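L-lysine 6-monooxygenase involved in desferrioxamine biosynthesis (Erwinia amylovora CFBP1430, PDB 5O8P) probably catalyses the FAD- and NADPH-dependent N-hydroxylation of cadaverine, an early step in making the siderophore desferrioxamine. Local coordinates at residues P74-F80 with Q105-A110. Sequence-based numbering, arbitrary orientation.
Sequences PYSLLNF and QYCQWA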
loop_
_atom_site.group_PDB
_atom_site.type_symbol
_atom_site.label_atom_id
_atom_site.label_comp_id
_atom_site.label_asym_id
_atom_site.label_seq_id
_atom_site.Cartn_x
_atom_site.Cartn_y
_atom_site.Cartn_z
ATOM N N PRO B 74 28.143 -5.326 16.415
ATOM C CA PRO B 74 28.306 -6.304 15.348
ATOM C C PRO B 74 27.236 -7.406 15.351
ATOM O O PRO B 74 27.106 -8.100 14.344
ATOM C CB PRO B 74 29.710 -6.852 15.580
ATOM C CG PRO B 74 29.982 -6.614 17.015
ATOM C CD PRO B 74 29.204 -5.420 17.432
ATOM N N TYR B 75 26.440 -7.521 16.419
ATOM C CA TYR B 75 25.309 -8.466 16.434
ATOM C C TYR B 75 24.032 -7.954 15.775
ATOM O O TYR B 75 22.986 -8.594 15.880
ATOM C CB TYR B 75 25.023 -8.928 17.870
ATOM C CG TYR B 75 26.196 -9.667 18.417
ATOM C CD1 TYR B 75 26.415 -10.978 18.060
ATOM C CD2 TYR B 75 27.133 -9.041 19.211
ATOM C CE1 TYR B 75 27.514 -11.672 18.524
ATOM C CE2 TYR B 75 28.235 -9.723 19.684
ATOM C CZ TYR B 75 28.419 -11.036 19.328
ATOM O OH TYR B 75 29.502 -11.724 19.777
ATOM N N SER B 76 24.102 -6.826 15.079
ATOM C CA SER B 76 22.917 -6.273 14.414
ATOM C C SER B 76 22.483 -7.168 13.271
ATOM O O SER B 76 23.292 -7.887 12.687
ATOM C CB SER B 76 23.188 -4.863 13.877
ATOM O OG SER B 76 23.950 -4.918 12.684
ATOM N N LEU B 77 21.198 -7.108 12.956
ATOM C CA LEU B 77 20.629 -7.803 11.796
ATOM C C LEU B 77 21.267 -7.321 10.487
ATOM O O LEU B 77 21.519 -8.122 9.596
ATOM C CB LEU B 77 19.109 -7.629 11.780
ATOM C CG LEU B 77 18.232 -8.278 10.718
ATOM C CD1 LEU B 77 18.184 -7.473 9.424
ATOM C CD2 LEU B 77 18.664 -9.710 10.477
ATOM N N LEU B 78 21.525 -6.021 10.382
ATOM C CA LEU B 78 22.181 -5.461 9.199
ATOM C C LEU B 78 23.611 -5.957 9.058
ATOM O O LEU B 78 24.067 -6.232 7.952
ATOM C CB LEU B 78 22.134 -3.926 9.210
ATOM C CG LEU B 78 20.759 -3.342 8.884
ATOM C CD1 LEU B 78 20.794 -1.839 9.042
ATOM C CD2 LEU B 78 20.320 -3.704 7.472
ATOM N N ASN B 79 24.324 -6.091 10.168
ATOM C CA ASN B 79 25.686 -6.631 10.094
ATOM C C ASN B 79 25.683 -8.106 9.720
ATOM O O ASN B 79 26.546 -8.548 8.967
ATOM C CB ASN B 79 26.467 -6.432 11.391
ATOM C CG ASN B 79 27.961 -6.568 11.183
ATOM O OD1 ASN B 79 28.509 -6.059 10.192
ATOM N ND2 ASN B 79 28.634 -7.254 12.106
ATOM N N PHE B 80 24.713 -8.851 10.247
ATOM C CA PHE B 80 24.519 -10.260 9.889
ATOM C C PHE B 80 24.361 -10.394 8.383
ATOM O O PHE B 80 24.981 -11.217 7.731
ATOM C CB PHE B 80 23.297 -10.834 10.632
ATOM C CG PHE B 80 22.697 -12.053 9.998
ATOM C CD1 PHE B 80 21.741 -11.945 9.016
ATOM C CD2 PHE B 80 23.074 -13.310 10.402
ATOM C CE1 PHE B 80 21.196 -13.077 8.431
ATOM C CE2 PHE B 80 22.518 -14.442 9.851
ATOM C CZ PHE B 80 21.569 -14.329 8.871
ATOM N N GLN B 105 17.737 -17.958 11.713
ATOM C CA GLN B 105 19.101 -18.068 11.187
ATOM C C GLN B 105 20.027 -16.991 11.757
ATOM O O GLN B 105 21.177 -17.277 12.104
ATOM C CB GLN B 105 19.101 -17.947 9.666
ATOM C CG GLN B 105 18.621 -19.175 8.922
ATOM C CD GLN B 105 18.506 -18.942 7.430
ATOM O OE1 GLN B 105 18.866 -17.884 6.906
ATOM N NE2 GLN B 105 17.986 -19.923 6.739
ATOM N N TYR B 106 19.516 -15.764 11.838
ATOM C CA TYR B 106 20.249 -14.634 12.419
ATOM C C TYR B 106 20.562 -14.841 13.911
ATOM O O TYR B 106 21.701 -14.660 14.329
ATOM C CB TYR B 106 19.498 -13.308 12.143
ATOM C CG TYR B 106 19.724 -12.179 13.132
ATOM C CD1 TYR B 106 20.936 -11.511 13.178
ATOM C CD2 TYR B 106 18.711 -11.760 14.000
ATOM C CE1 TYR B 106 21.163 -10.478 14.080
ATOM C CE2 TYR B 106 18.914 -10.728 14.912
ATOM C CZ TYR B 106 20.145 -10.081 14.953
ATOM O OH TYR B 106 20.365 -9.053 15.861
ATOM N N CYS B 107 19.568 -15.233 14.698
ATOM C CA CYS B 107 19.798 -15.508 16.120
ATOM C C CYS B 107 20.818 -16.624 16.332
ATOM O O CYS B 107 21.580 -16.592 17.288
ATOM C CB CYS B 107 18.499 -15.863 16.833
ATOM S SG CYS B 107 17.415 -14.445 17.091
ATOM N N GLN B 108 20.830 -17.603 15.432
ATOM C CA GLN B 108 21.767 -18.725 15.516
ATOM C C GLN B 108 23.168 -18.252 15.209
ATOM O O GLN B 108 24.095 -18.587 15.917
ATOM C CB GLN B 108 21.364 -19.862 14.566
ATOM C CG GLN B 108 20.193 -20.691 15.088
ATOM C CD GLN B 108 19.658 -21.686 14.074
ATOM O OE1 GLN B 108 20.075 -21.707 12.910
ATOM N NE2 GLN B 108 18.709 -22.504 14.504
ATOM N N TRP B 109 23.315 -17.456 14.161
ATOM C CA TRP B 109 24.590 -16.811 13.855
ATOM C C TRP B 109 25.141 -16.004 15.029
ATOM O O TRP B 109 26.328 -16.082 15.323
ATOM C CB TRP B 109 24.424 -15.913 12.637
ATOM C CG TRP B 109 25.569 -15.052 12.339
ATOM C CD1 TRP B 109 26.653 -15.369 11.602
ATOM C CD2 TRP B 109 25.737 -13.708 12.754
ATOM N NE1 TRP B 109 27.504 -14.304 11.522
ATOM C CE2 TRP B 109 26.962 -13.263 12.220
ATOM C CE3 TRP B 109 24.961 -12.825 13.513
ATOM C CZ2 TRP B 109 27.445 -11.984 12.428
ATOM C CZ3 TRP B 109 25.429 -11.541 13.704
ATOM C CH2 TRP B 109 26.665 -11.132 13.163
ATOM N N ALA B 110 24.286 -15.229 15.686
ATOM C CA ALA B 110 24.702 -14.459 16.849
ATOM C C ALA B 110 25.134 -15.379 17.991
ATOM O O ALA B 110 26.197 -15.194 18.577
ATOM C CB ALA B 110 23.586 -13.537 17.310
#
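F80 enters between Y106 and W109 of helix 100-113 and meets each in a different way. The CB of Y106 stands almost exactly over the centre of the F80 ring, a CH-pi contact 3.8 Å from its centroid, while the edge of the Y106 ring is turned toward that face, offset, with the planes at 77°. Against W109 the roles reverse: F80 gives its edge to the indole face, CD2 of F80 lying 3.6 Å from CD2 of W109, and the CB of F80 sits over the six-membered ring of W109 in a CH-pi contact. With CG anti to the backbone N (chi1 158°), F80 swings its ring over the backbone of Y106, where CE2 of F80 comes to 3.4 Å from CA of Y106. The three rings form an aromatic cluster joining the start of helix 77-83 to helix 100-113 in the flavin-binding part of the enzyme, the Y106 side chain being about 11 Å from FAD. S76 N-caps the shorter helix, its OG accepting from N79 N. CD2 of L77 packs over a face of Y106, 4.0 Å from the ring centroid. At the far end of the ring the OH of Y106 donates to Y75 O (2.7 Å), in the carbonyl plane, and is also hydrogen-bonded to L65 N. The indole edge, at CH2, faces P74 O, which takes a nearly straight bond from N79 ND2 (2.8 Å).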